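Local coordinates for protein ORF 37 (Human herpesvirus 8 type M, PDB 3FHD) that cuts double- and single-stranded DNA as an endonuclease and exonuclease, and helps process branched viral DNA intermediates, promoting production of packaged unit-length genomes, at residues S130-N133 and A134-H138. Numbering follows the deposited sequence.
Sequences SQMN and AHQRH
Asn-133 and Gln-136 form a capping box at the start of helix 134-147, where the chain turns in from the loop after helix 122-130. Asn-133 is the N-cap residue: its OD1 accepts from Gln-136 N at 2.9 Å. In return, Gln-136 OE1 accepts a hydrogen bond from Asn-133 N at 3.1 Å, with this donor tilted 32° from the amide's carbonyl plane. A chi1 of 60° swings the Asn-133 amide back over the first turn, where it stacks on the Gln-136 amide with the two planes 22° apart. This polar side faces solvent: Asn-133 is exposed and Gln-136 partly so. The tight side is built by the buried Met-132 and Arg-137. Bent at its last torsion, Met-132 lays its CE 3.7 Å from Gln-136 CB and 4.0 Å from Arg-137 CG, while Met-86 of helix 83-100 touches both Met-132 and Arg-137. The guanidinium of Arg-137 has Ala-134 CA over one face and reaches across to another loop, NE hydrogen-bonded to Pro-233 O and NH2 to Gln-234 OE1. The first helical backbone bond closes the turn, from Arg-137 N to Asn-133 O at 3.1 Å.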
loop_
_atom_site.group_PDB
_atom_site.type_symbol
_atom_site.label_atom_id
_atom_site.label_comp_id
_atom_site.label_asym_id
_atom_site.label_seq_id
_atom_site.Cartn_x
_atom_site.Cartn_y
_atom_site.Cartn_z
ATOM N N SER A 130 7.682 -25.068 -8.215
ATOM C CA SER A 130 9.017 -24.783 -8.718
ATOM C C SER A 130 9.081 -24.751 -10.248
ATOM O O SER A 130 10.010 -24.153 -10.827
ATOM C CB SER A 130 10.019 -25.813 -8.188
ATOM O OG SER A 130 11.332 -25.328 -8.407
ATOM N N GLN A 131 8.113 -25.407 -10.895
ATOM C CA GLN A 131 8.086 -25.569 -12.358
ATOM C C GLN A 131 7.193 -24.524 -13.059
ATOM O O GLN A 131 7.045 -24.540 -14.292
ATOM C CB GLN A 131 7.641 -27.004 -12.709
ATOM C CG GLN A 131 8.665 -28.082 -12.364
ATOM C CD GLN A 131 8.067 -29.493 -12.307
ATOM O OE1 GLN A 131 7.075 -29.792 -12.977
ATOM N NE2 GLN A 131 8.682 -30.370 -11.506
ATOM N N MET A 132 6.600 -23.614 -12.281
ATOM C CA MET A 132 5.764 -22.542 -12.854
ATOM C C MET A 132 6.597 -21.529 -13.634
ATOM O O MET A 132 7.729 -21.285 -13.292
ATOM C CB MET A 132 4.997 -21.779 -11.764
ATOM C CG MET A 132 4.041 -22.605 -10.948
ATOM S SD MET A 132 3.319 -21.618 -9.596
ATOM C CE MET A 132 2.192 -20.594 -10.555
ATOM N N ASN A 133 6.026 -20.953 -14.687
ATOM C CA ASN A 133 6.654 -19.822 -15.360
ATOM C C ASN A 133 6.171 -18.489 -14.733
ATOM O O ASN A 133 5.281 -18.502 -13.865
ATOM C CB ASN A 133 6.434 -19.888 -16.874
ATOM C CG ASN A 133 4.965 -19.879 -17.274
ATOM O OD1 ASN A 133 4.205 -19.003 -16.891
ATOM N ND2 ASN A 133 4.581 -20.820 -18.118
ATOM N N ALA A 134 6.773 -17.369 -15.152
ATOM C CA ALA A 134 6.515 -16.065 -14.518
ATOM C C ALA A 134 5.090 -15.602 -14.817
ATOM O O ALA A 134 4.484 -14.908 -13.983
ATOM C CB ALA A 134 7.563 -15.005 -14.991
ATOM N N HIS A 135 4.556 -15.975 -15.985
ATOM C CA HIS A 135 3.162 -15.642 -16.342
ATOM C C HIS A 135 2.102 -16.381 -15.501
ATOM O O HIS A 135 1.078 -15.782 -15.118
ATOM C CB HIS A 135 2.919 -15.734 -17.854
ATOM C CG HIS A 135 3.905 -14.926 -18.636
ATOM N ND1 HIS A 135 3.915 -13.544 -18.610
ATOM C CD2 HIS A 135 4.973 -15.296 -19.384
ATOM C CE1 HIS A 135 4.928 -13.099 -19.333
ATOM N NE2 HIS A 135 5.584 -14.142 -19.815
ATOM N N GLN A 136 2.374 -17.635 -15.169
ATOM C CA GLN A 136 1.562 -18.381 -14.189
ATOM C C GLN A 136 1.607 -17.783 -12.777
ATOM O O GLN A 136 0.581 -17.717 -12.107
ATOM C CB GLN A 136 1.961 -19.858 -14.153
ATOM C CG GLN A 136 1.598 -20.552 -15.481
ATOM C CD GLN A 136 2.214 -21.925 -15.649
ATOM O OE1 GLN A 136 3.258 -22.249 -15.057
ATOM N NE2 GLN A 136 1.568 -22.743 -16.468
ATOM N N ARG A 137 2.793 -17.365 -12.327
ATOM C CA ARG A 137 2.902 -16.772 -11.009
ATOM C C ARG A 137 2.136 -15.440 -11.007
ATOM O O ARG A 137 1.393 -15.125 -10.071
ATOM C CB ARG A 137 4.370 -16.583 -10.620
ATOM C CG ARG A 137 5.095 -17.897 -10.296
ATOM C CD ARG A 137 6.434 -17.663 -9.541
ATOM N NE ARG A 137 7.375 -16.858 -10.325
ATOM C CZ ARG A 137 8.175 -17.298 -11.287
ATOM N NH1 ARG A 137 8.196 -18.582 -11.642
ATOM N NH2 ARG A 137 8.972 -16.431 -11.906
ATOM N N HIS A 138 2.321 -14.671 -12.068
ATOM C CA HIS A 138 1.586 -13.420 -12.273
ATOM C C HIS A 138 0.074 -13.634 -12.215
ATOM O O HIS A 138 -0.673 -12.865 -11.554
ATOM C CB HIS A 138 1.965 -12.795 -13.621
ATOM C CG HIS A 138 1.268 -11.495 -13.899
ATOM N ND1 HIS A 138 0.630 -11.232 -15.088
ATOM C CD2 HIS A 138 1.103 -10.390 -13.134
ATOM C CE1 HIS A 138 0.097 -10.024 -15.045
ATOM N NE2 HIS A 138 0.370 -9.494 -13.870
#